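PDB 2PBE: aminoglycoside 6-adenylyltransferase from Bacillus subtilis, which transfers AMP from ATP (or GMP from GTP) to the 6-hydroxyl of streptomycin, and AMP to that of streptidine, making the bacterium resistant to streptomycin. Local coordinates for residues Gln43-Val54 with Gly99-Ile109; Lys124-Phe132 with Gln203-Gly211. All blocks are in the same frame, centred on the assembly; numbering follows the deposited sequence.

Contact 1: Gln43-Val54 with Gly99-Ile109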
loop_
_atom_site.group_PDB
_atom_site.type_symbol
_atom_site.label_atom_id
_atom_site.label_comp_id
_atom_site.label_asym_id
_atom_site.label_seq_id
_atom_site.Cartn_x
_atom_site.Cartn_y
_atom_site.Cartn_z
ATOM N N GLN A 43 -5.490 21.352 1.830
ATOM C CA GLN A 43 -5.385 20.203 0.951
ATOM C C GLN A 43 -4.018 20.057 0.260
ATOM O O GLN A 43 -3.761 19.016 -0.371
ATOM C CB GLN A 43 -6.579 20.212 -0.051
ATOM C CG GLN A 43 -6.257 20.660 -1.534
ATOM C CD GLN A 43 -5.785 22.141 -1.615
ATOM O OE1 GLN A 43 -6.528 23.020 -1.192
ATOM N NE2 GLN A 43 -4.560 22.408 -2.149
ATOM N N ASP A 44 -3.148 21.060 0.449
ATOM C CA ASP A 44 -1.804 21.087 -0.106
ATOM C C ASP A 44 -1.062 19.772 0.114
ATOM O O ASP A 44 -1.208 19.128 1.149
ATOM C CB ASP A 44 -0.971 22.197 0.542
ATOM C CG ASP A 44 -1.578 23.578 0.373
ATOM O OD1 ASP A 44 -2.060 23.895 -0.736
ATOM O OD2 ASP A 44 -1.567 24.351 1.362
ATOM N N TYR A 45 -0.241 19.399 -0.855
ATOM C CA TYR A 45 0.526 18.167 -0.765
ATOM C C TYR A 45 1.990 18.394 -0.448
ATOM O O TYR A 45 2.676 19.204 -1.071
ATOM C CB TYR A 45 0.381 17.389 -2.057
ATOM C CG TYR A 45 -1.060 17.028 -2.321
ATOM C CD1 TYR A 45 -1.658 15.929 -1.654
ATOM C CD2 TYR A 45 -1.863 17.812 -3.194
ATOM C CE1 TYR A 45 -3.039 15.607 -1.853
ATOM C CE2 TYR A 45 -3.252 17.509 -3.402
ATOM C CZ TYR A 45 -3.830 16.399 -2.724
ATOM O OH TYR A 45 -5.170 16.095 -2.887
ATOM N N ASP A 46 2.444 17.680 0.571
ATOM C CA ASP A 46 3.833 17.746 1.023
ATOM C C ASP A 46 4.518 16.428 0.788
ATOM O O ASP A 46 4.348 15.493 1.548
ATOM C CB ASP A 46 3.897 18.062 2.506
ATOM C CG ASP A 46 4.251 19.511 2.778
ATOM O OD1 ASP A 46 5.459 19.836 2.699
ATOM O OD2 ASP A 46 3.325 20.323 3.060
ATOM N N ILE A 47 5.271 16.359 -0.295
ATOM C CA ILE A 47 5.950 15.143 -0.681
ATOM C C ILE A 47 7.456 15.296 -0.684
ATOM O O ILE A 47 7.973 16.368 -0.977
ATOM C CB ILE A 47 5.512 14.736 -2.091
ATOM C CG1 ILE A 47 3.983 14.774 -2.186
ATOM C CG2 ILE A 47 6.053 13.354 -2.438
ATOM C CD1 ILE A 47 3.248 13.803 -1.257
ATOM N N SER A 48 8.158 14.218 -0.357
ATOM C CA SER A 48 9.617 14.211 -0.357
ATOM C C SER A 48 10.100 12.934 -1.030
ATOM O O SER A 48 9.711 11.830 -0.633
ATOM C CB SER A 48 10.178 14.232 1.071
ATOM O OG SER A 48 9.916 15.447 1.731
ATOM N N TYR A 49 10.943 13.089 -2.043
ATOM C CA TYR A 49 11.523 11.950 -2.751
ATOM C C TYR A 49 13.000 11.866 -2.409
ATOM O O TYR A 49 13.749 12.815 -2.651
ATOM C CB TYR A 49 11.429 12.116 -4.272
ATOM C CG TYR A 49 10.050 12.089 -4.904
ATOM C CD1 TYR A 49 9.034 11.223 -4.416
ATOM C CD2 TYR A 49 9.794 12.840 -6.081
ATOM C CE1 TYR A 49 7.789 11.103 -5.101
ATOM C CE2 TYR A 49 8.559 12.730 -6.772
ATOM C CZ TYR A 49 7.560 11.856 -6.282
ATOM O OH TYR A 49 6.364 11.727 -6.974
ATOM N N PHE A 50 13.426 10.742 -1.836
ATOM C CA PHE A 50 14.842 10.571 -1.511
ATOM C C PHE A 50 15.392 9.917 -2.752
ATOM O O PHE A 50 14.968 8.815 -3.112
ATOM C CB PHE A 50 15.011 9.690 -0.283
ATOM C CG PHE A 50 14.642 10.372 0.981
ATOM C CD1 PHE A 50 15.630 10.911 1.810
ATOM C CD2 PHE A 50 13.293 10.554 1.321
ATOM C CE1 PHE A 50 15.283 11.645 2.977
ATOM C CE2 PHE A 50 12.919 11.288 2.483
ATOM C CZ PHE A 50 13.924 11.836 3.312
ATOM N N VAL A 51 16.326 10.595 -3.400
ATOM C CA VAL A 51 16.872 10.117 -4.651
ATOM C C VAL A 51 18.368 9.835 -4.654
ATOM O O VAL A 51 19.090 10.210 -3.741
ATOM C CB VAL A 51 16.548 11.129 -5.772
ATOM C CG1 VAL A 51 15.082 11.487 -5.721
ATOM C CG2 VAL A 51 17.388 12.393 -5.611
ATOM N N THR A 52 18.823 9.181 -5.711
ATOM C CA THR A 52 20.235 8.863 -5.837
ATOM C C THR A 52 20.998 10.078 -6.388
ATOM O O THR A 52 21.992 10.511 -5.784
ATOM C CB THR A 52 20.444 7.654 -6.774
ATOM O OG1 THR A 52 19.746 7.885 -8.003
ATOM C CG2 THR A 52 19.935 6.384 -6.127
ATOM N N ASP A 53 20.517 10.629 -7.507
ATOM C CA ASP A 53 21.146 11.777 -8.165
ATOM C C ASP A 53 20.273 13.016 -8.170
ATOM O O ASP A 53 19.431 13.194 -9.050
ATOM C CB ASP A 53 21.475 11.435 -9.611
ATOM C CG ASP A 53 22.386 12.465 -10.269
ATOM O OD1 ASP A 53 22.431 13.641 -9.830
ATOM O OD2 ASP A 53 23.056 12.088 -11.256
ATOM N N VAL A 54 20.511 13.899 -7.218
ATOM C CA VAL A 54 19.722 15.108 -7.147
ATOM C C VAL A 54 19.922 15.988 -8.392
ATOM O O VAL A 54 18.943 16.475 -8.969
ATOM C CB VAL A 54 20.026 15.859 -5.809
ATOM C CG1 VAL A 54 21.550 16.104 -5.692
ATOM C CG2 VAL A 54 19.218 17.116 -5.714
ATOM N N GLY A 99 -6.221 23.504 -9.354
ATOM C CA GLY A 99 -6.362 24.087 -8.035
ATOM C C GLY A 99 -5.465 23.492 -6.974
ATOM O O GLY A 99 -5.281 24.106 -5.924
ATOM N N ASN A 100 -4.900 22.310 -7.218
ATOM C CA ASN A 100 -4.049 21.716 -6.201
ATOM C C ASN A 100 -2.677 22.359 -6.064
ATOM O O ASN A 100 -2.132 22.935 -7.013
ATOM C CB ASN A 100 -3.935 20.201 -6.423
ATOM C CG ASN A 100 -5.159 19.456 -5.911
ATOM O OD1 ASN A 100 -5.437 19.454 -4.712
ATOM N ND2 ASN A 100 -5.893 18.833 -6.808
ATOM N N LYS A 101 -2.141 22.287 -4.853
ATOM C CA LYS A 101 -0.838 22.848 -4.560
ATOM C C LYS A 101 0.056 21.742 -4.042
ATOM O O LYS A 101 -0.339 20.955 -3.185
ATOM C CB LYS A 101 -0.957 23.944 -3.510
ATOM C CG LYS A 101 -0.022 25.123 -3.774
ATOM C CD LYS A 101 1.376 24.907 -3.243
ATOM C CE LYS A 101 1.436 25.147 -1.735
ATOM N NZ LYS A 101 2.839 25.198 -1.229
ATOM N N LEU A 102 1.265 21.672 -4.578
ATOM C CA LEU A 102 2.199 20.656 -4.148
ATOM C C LEU A 102 3.479 21.317 -3.686
ATOM O O LEU A 102 3.840 22.396 -4.156
ATOM C CB LEU A 102 2.498 19.680 -5.296
ATOM C CG LEU A 102 3.680 18.725 -5.081
ATOM C CD1 LEU A 102 3.351 17.706 -3.996
ATOM C CD2 LEU A 102 4.024 18.044 -6.364
ATOM N N ASP A 103 4.145 20.653 -2.749
ATOM C CA ASP A 103 5.420 21.087 -2.221
ATOM C C ASP A 103 6.269 19.813 -2.270
ATOM O O ASP A 103 6.104 18.914 -1.456
ATOM C CB ASP A 103 5.260 21.563 -0.787
ATOM C CG ASP A 103 5.800 22.957 -0.582
ATOM O OD1 ASP A 103 7.018 23.150 -0.804
ATOM O OD2 ASP A 103 5.006 23.860 -0.208
ATOM N N LEU A 104 7.152 19.725 -3.257
ATOM C CA LEU A 104 8.000 18.545 -3.442
ATOM C C LEU A 104 9.457 18.808 -3.125
ATOM O O LEU A 104 10.054 19.718 -3.680
ATOM C CB LEU A 104 7.883 18.067 -4.891
ATOM C CG LEU A 104 8.622 16.803 -5.321
ATOM C CD1 LEU A 104 7.924 15.582 -4.742
ATOM C CD2 LEU A 104 8.617 16.724 -6.829
ATOM N N THR A 105 10.037 18.007 -2.243
ATOM C CA THR A 105 11.442 18.186 -1.904
ATOM C C THR A 105 12.231 16.985 -2.380
ATOM O O THR A 105 11.761 15.857 -2.278
ATOM C CB THR A 105 11.644 18.330 -0.388
ATOM O OG1 THR A 105 10.835 19.404 0.099
ATOM C CG2 THR A 105 13.100 18.618 -0.060
ATOM N N LEU A 106 13.420 17.240 -2.914
ATOM C CA LEU A 106 14.308 16.178 -3.395
ATOM C C LEU A 106 15.506 16.113 -2.452
ATOM O O LEU A 106 16.416 16.944 -2.504
ATOM C CB LEU A 106 14.780 16.446 -4.835
ATOM C CG LEU A 106 13.728 16.550 -5.951
ATOM C CD1 LEU A 106 14.432 16.760 -7.292
ATOM C CD2 LEU A 106 12.867 15.309 -6.005
ATOM N N ILE A 107 15.483 15.131 -1.564
ATOM C CA ILE A 107 16.539 14.940 -0.586
ATOM C C ILE A 107 17.493 13.835 -1.029
ATOM O O ILE A 107 17.056 12.814 -1.543
ATOM C CB ILE A 107 15.922 14.545 0.764
ATOM C CG1 ILE A 107 14.841 15.562 1.146
ATOM C CG2 ILE A 107 17.006 14.430 1.830
ATOM C CD1 ILE A 107 14.035 15.164 2.364
ATOM N N PRO A 108 18.810 14.033 -0.857
ATOM C CA PRO A 108 19.741 12.976 -1.266
ATOM C C PRO A 108 19.474 11.724 -0.414
ATOM O O PRO A 108 19.314 11.816 0.805
ATOM C CB PRO A 108 21.098 13.590 -0.985
ATOM C CG PRO A 108 20.856 15.045 -1.211
ATOM C CD PRO A 108 19.541 15.269 -0.520
ATOM N N ILE A 109 19.416 10.562 -1.056
ATOM C CA ILE A 109 19.136 9.315 -0.364
ATOM C C ILE A 109 20.093 9.038 0.785
ATOM O O ILE A 109 19.710 8.457 1.804
ATOM C CB ILE A 109 19.165 8.138 -1.353
ATOM C CG1 ILE A 109 18.773 6.851 -0.644
ATOM C CG2 ILE A 109 20.549 7.980 -1.947
ATOM C CD1 ILE A 109 17.384 6.887 -0.065
HETATM O O HOH W 1 8.309 18.710 0.494
#
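Tyr-45 N donates to Lys-101 O (2.8 Å) at one end of a parallel pairing in which strand 45-51 runs beside strand 101-108 at an axis angle of 18°. Backbone hydrogen bonds continue as far as Ile-109 N to Val-51 O (2.7 Å). On the face under helix 6-19 the packing is mainly apolar. Leu-104 has CG anti to its backbone N (chi1 -177°), which carries CD1 over one face of the Tyr-49 ring, 3.8 Å from the centroid. The Tyr-49 hydroxyl reaches Phe-13 O in that helix. Leu-102 CD1 fills the corner between Tyr-45 and Ile-47, 3.5 Å from Ile-47 CG1. On the other face Ile-107 lies over the Phe-50 ring, its CB 4.1 Å from the centroid, while Tyr-115 meets Phe-50 edge-to-face. Further along, this face turns acidic. The carboxylates of Asp-46 and Asp-103 lie side by side, pointing the same way, their planes nearly parallel (5° apart). Lys-101 has its CB beside Asp-44 OD1, and its NZ bridges to Asp-103 OD2 (2.7 Å) from above the carboxylate plane. Asp-44 and Asp-46, an Asp-X-Asp pattern, with Asp-103 on the neighbouring strand, are consistent with the metal-binding carboxylates of the nucleotidyltransferase fold.

Contact 2: Lys124-Phe132 with Gln203-Gly211; sequences KVLLDKDSF and QKGYSFSMG
Tyr-206, just past the Gly-205 that ends helix 177-204 with positive phi, lies alongside Lys-129, both side chains pointing the same way. The lysine chain is extended beyond CG and runs over the ring face in a CH-pi contact, with CG 3.8 Å from the centroid and only 9° off the normal; Lys-204 CB covers the opposite face. Ser-207 forms the hydrogen-bonded antiparallel pair with Asp-128: Ser-207 N to Asp-128 O and Asp-128 N to Ser-207 O are both 2.8 Å. Its OG meets Ser-131 OG at 3.2 Å. That second serine sits in an Asx motif, its N bonded to Asp-128 OD1 (3.1 Å), while OD2 of the aspartate goes to Tyr-135. Phe-208 follows as a non-hydrogen-bonded pair with Leu-127, whose CD1 lies 3.9 Å from Phe-208 CB; the phenyl ring itself leads away to stack on Tyr-220. Ser-209 N donates to Leu-126 O at 3.0 Å, and a water bridges that oxygen and Ser-209 O. Leu-126 and Leu-127 together form a classic beta bulge against Val-26. Ser-209 OG closes an ST turn by accepting from Gly-211 N. Lys-129 is thus used amphipathically: its methylenes lie on the Tyr-206 ring, while NZ is held beyond it by the carbonyls of Ala-17 and Asp-20, which ties this end of the pairing to the end of helix 6-19.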
loop_
_atom_site.group_PDB
_atom_site.type_symbol
_atom_site.label_atom_id
_atom_site.label_comp_id
_atom_site.label_asym_id
_atom_site.label_seq_id
_atom_site.Cartn_x
_atom_site.Cartn_y
_atom_site.Cartn_z
ATOM N N LYS A 124 5.497 10.091 7.863
ATOM C CA LYS A 124 4.773 9.019 7.168
ATOM C C LYS A 124 5.413 8.513 5.865
ATOM O O LYS A 124 5.122 9.032 4.802
ATOM C CB LYS A 124 3.327 9.469 6.881
ATOM N N VAL A 125 6.268 7.496 5.954
ATOM C CA VAL A 125 6.907 6.905 4.778
ATOM C C VAL A 125 5.853 6.218 3.918
ATOM O O VAL A 125 4.939 5.596 4.446
ATOM C CB VAL A 125 7.946 5.838 5.174
ATOM C CG1 VAL A 125 8.617 5.272 3.932
ATOM C CG2 VAL A 125 8.980 6.435 6.119
ATOM N N LEU A 126 5.976 6.337 2.599
ATOM C CA LEU A 126 5.014 5.693 1.713
ATOM C C LEU A 126 5.625 4.568 0.913
ATOM O O LEU A 126 4.964 3.548 0.651
ATOM C CB LEU A 126 4.386 6.710 0.761
ATOM C CG LEU A 126 3.637 7.889 1.396
ATOM C CD1 LEU A 126 2.925 8.679 0.300
ATOM C CD2 LEU A 126 2.623 7.402 2.427
ATOM N N LEU A 127 6.881 4.746 0.525
ATOM C CA LEU A 127 7.602 3.739 -0.246
ATOM C C LEU A 127 9.082 3.732 0.063
ATOM O O LEU A 127 9.717 4.782 0.181
ATOM C CB LEU A 127 7.406 3.969 -1.753
ATOM C CG LEU A 127 8.090 3.025 -2.751
ATOM C CD1 LEU A 127 7.692 1.554 -2.519
ATOM C CD2 LEU A 127 7.693 3.469 -4.150
ATOM N N ASP A 128 9.616 2.524 0.195
ATOM C CA ASP A 128 11.032 2.300 0.451
ATOM C C ASP A 128 11.417 1.183 -0.509
ATOM O O ASP A 128 10.882 0.088 -0.436
ATOM C CB ASP A 128 11.261 1.849 1.894
ATOM C CG ASP A 128 12.723 1.828 2.263
ATOM O OD1 ASP A 128 13.563 2.155 1.393
ATOM O OD2 ASP A 128 13.050 1.495 3.416
ATOM N N LYS A 129 12.344 1.465 -1.408
ATOM C CA LYS A 129 12.737 0.469 -2.388
ATOM C C LYS A 129 13.905 -0.384 -1.965
ATOM O O LYS A 129 14.103 -1.475 -2.499
ATOM C CB LYS A 129 13.047 1.134 -3.725
ATOM C CG LYS A 129 11.836 1.805 -4.389
ATOM C CD LYS A 129 12.207 2.286 -5.789
ATOM C CE LYS A 129 11.059 2.982 -6.485
ATOM N NZ LYS A 129 11.468 3.470 -7.822
ATOM N N ASP A 130 14.653 0.096 -0.979
ATOM C CA ASP A 130 15.816 -0.631 -0.496
ATOM C C ASP A 130 15.677 -1.226 0.889
ATOM O O ASP A 130 16.261 -2.276 1.166
ATOM C CB ASP A 130 17.027 0.283 -0.550
ATOM C CG ASP A 130 17.154 0.980 -1.896
ATOM O OD1 ASP A 130 17.053 0.272 -2.923
ATOM O OD2 ASP A 130 17.336 2.215 -1.923
ATOM N N SER A 131 14.926 -0.550 1.757
ATOM C CA SER A 131 14.696 -1.032 3.114
ATOM C C SER A 131 16.020 -1.175 3.886
ATOM O O SER A 131 16.187 -2.109 4.665
ATOM C CB SER A 131 13.973 -2.390 3.072
ATOM O OG SER A 131 13.079 -2.489 1.971
ATOM N N PHE A 132 16.962 -0.264 3.659
ATOM C CA PHE A 132 18.245 -0.337 4.363
ATOM C C PHE A 132 18.048 0.042 5.825
ATOM O O PHE A 132 18.602 -0.594 6.734
ATOM C CB PHE A 132 19.261 0.610 3.722
ATOM N N GLN A 203 8.345 -9.994 -4.724
ATOM C CA GLN A 203 8.888 -9.774 -6.067
ATOM C C GLN A 203 9.988 -8.706 -6.044
ATOM O O GLN A 203 11.180 -8.993 -6.253
ATOM C CB GLN A 203 7.804 -9.305 -7.048
ATOM C CG GLN A 203 6.358 -9.592 -6.672
ATOM C CD GLN A 203 5.839 -10.913 -7.216
ATOM O OE1 GLN A 203 6.461 -11.966 -7.037
ATOM N NE2 GLN A 203 4.679 -10.864 -7.874
ATOM N N LYS A 204 9.560 -7.477 -5.774
ATOM C CA LYS A 204 10.424 -6.309 -5.753
ATOM C C LYS A 204 11.377 -6.165 -4.582
ATOM O O LYS A 204 12.521 -5.753 -4.758
ATOM C CB LYS A 204 9.546 -5.049 -5.841
ATOM C CG LYS A 204 8.248 -5.166 -6.662
ATOM C CD LYS A 204 8.480 -5.545 -8.139
ATOM C CE LYS A 204 9.287 -4.490 -8.934
ATOM N NZ LYS A 204 10.745 -4.450 -8.592
ATOM N N GLY A 205 10.896 -6.438 -3.378
ATOM C CA GLY A 205 11.743 -6.295 -2.203
ATOM C C GLY A 205 11.551 -4.911 -1.605
ATOM O O GLY A 205 12.401 -4.443 -0.850
ATOM N N TYR A 206 10.440 -4.250 -1.937
ATOM C CA TYR A 206 10.167 -2.918 -1.414
ATOM C C TYR A 206 9.285 -2.998 -0.177
ATOM O O TYR A 206 8.728 -4.060 0.137
ATOM C CB TYR A 206 9.446 -2.034 -2.448
ATOM C CG TYR A 206 10.045 -1.924 -3.847
ATOM C CD1 TYR A 206 11.439 -2.129 -4.101
ATOM C CD2 TYR A 206 9.235 -1.500 -4.928
ATOM C CE1 TYR A 206 12.001 -1.904 -5.394
ATOM C CE2 TYR A 206 9.782 -1.275 -6.213
ATOM C CZ TYR A 206 11.158 -1.470 -6.445
ATOM O OH TYR A 206 11.673 -1.201 -7.705
ATOM N N SER A 207 9.184 -1.878 0.532
ATOM C CA SER A 207 8.332 -1.762 1.710
ATOM C C SER A 207 7.437 -0.585 1.363
ATOM O O SER A 207 7.906 0.371 0.756
ATOM C CB SER A 207 9.162 -1.418 2.958
ATOM O OG SER A 207 10.119 -2.416 3.261
ATOM N N PHE A 208 6.167 -0.633 1.735
ATOM C CA PHE A 208 5.286 0.473 1.406
ATOM C C PHE A 208 4.025 0.473 2.235
ATOM O O PHE A 208 3.812 -0.415 3.055
ATOM C CB PHE A 208 4.925 0.432 -0.079
ATOM C CG PHE A 208 4.310 -0.867 -0.511
ATOM C CD1 PHE A 208 2.914 -1.036 -0.503
ATOM C CD2 PHE A 208 5.117 -1.936 -0.934
ATOM C CE1 PHE A 208 2.312 -2.270 -0.925
ATOM C CE2 PHE A 208 4.545 -3.184 -1.360
ATOM C CZ PHE A 208 3.132 -3.348 -1.358
ATOM N N SER A 209 3.196 1.485 2.031
ATOM C CA SER A 209 1.956 1.581 2.756
ATOM C C SER A 209 0.797 1.291 1.818
ATOM O O SER A 209 0.907 1.474 0.607
ATOM C CB SER A 209 1.851 2.964 3.384
ATOM O OG SER A 209 0.589 3.204 3.985
HETATM N N MSE A 210 -0.300 0.789 2.376
HETATM C CA MSE A 210 -1.474 0.476 1.574
HETATM C C MSE A 210 -2.334 1.718 1.567
HETATM O O MSE A 210 -3.229 1.871 0.737
HETATM C CB MSE A 210 -2.218 -0.715 2.169
HETATM C CG MSE A 210 -1.406 -2.011 2.155
HETATM SE SE MSE A 210 -2.285 -3.554 3.011
HETATM C CE MSE A 210 -3.290 -4.205 1.534
ATOM N N GLY A 211 -2.012 2.626 2.484
ATOM C CA GLY A 211 -2.737 3.874 2.592
ATOM C C GLY A 211 -4.010 3.758 3.397
ATOM O O GLY A 211 -4.521 2.651 3.593
HETATM O O HOH W 2 2.585 3.407 -0.630
#

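Contacts 1 and 2 belong to one mixed sheet, their centres about 16 Å apart and their nearest atoms about 5 Å. Strand 23-28 lies between them: it pairs with 45-51 on one side and with 125-128 on the other, and Arg-24 forms backbone bonds to both Phe-50 and Lys-129. Helix 6-19 also serves both, packing on Ile-47 and Leu-102 in contact 1 and on Leu-126 and Leu-127 in contact 2. Contact 1 carries the acidic cluster that probably marks the nucleotide-transfer site. Contact 2 instead continues the sheet away from it, with 125-128 between 23-28 and 207-209, and the short strand 145-146 beyond.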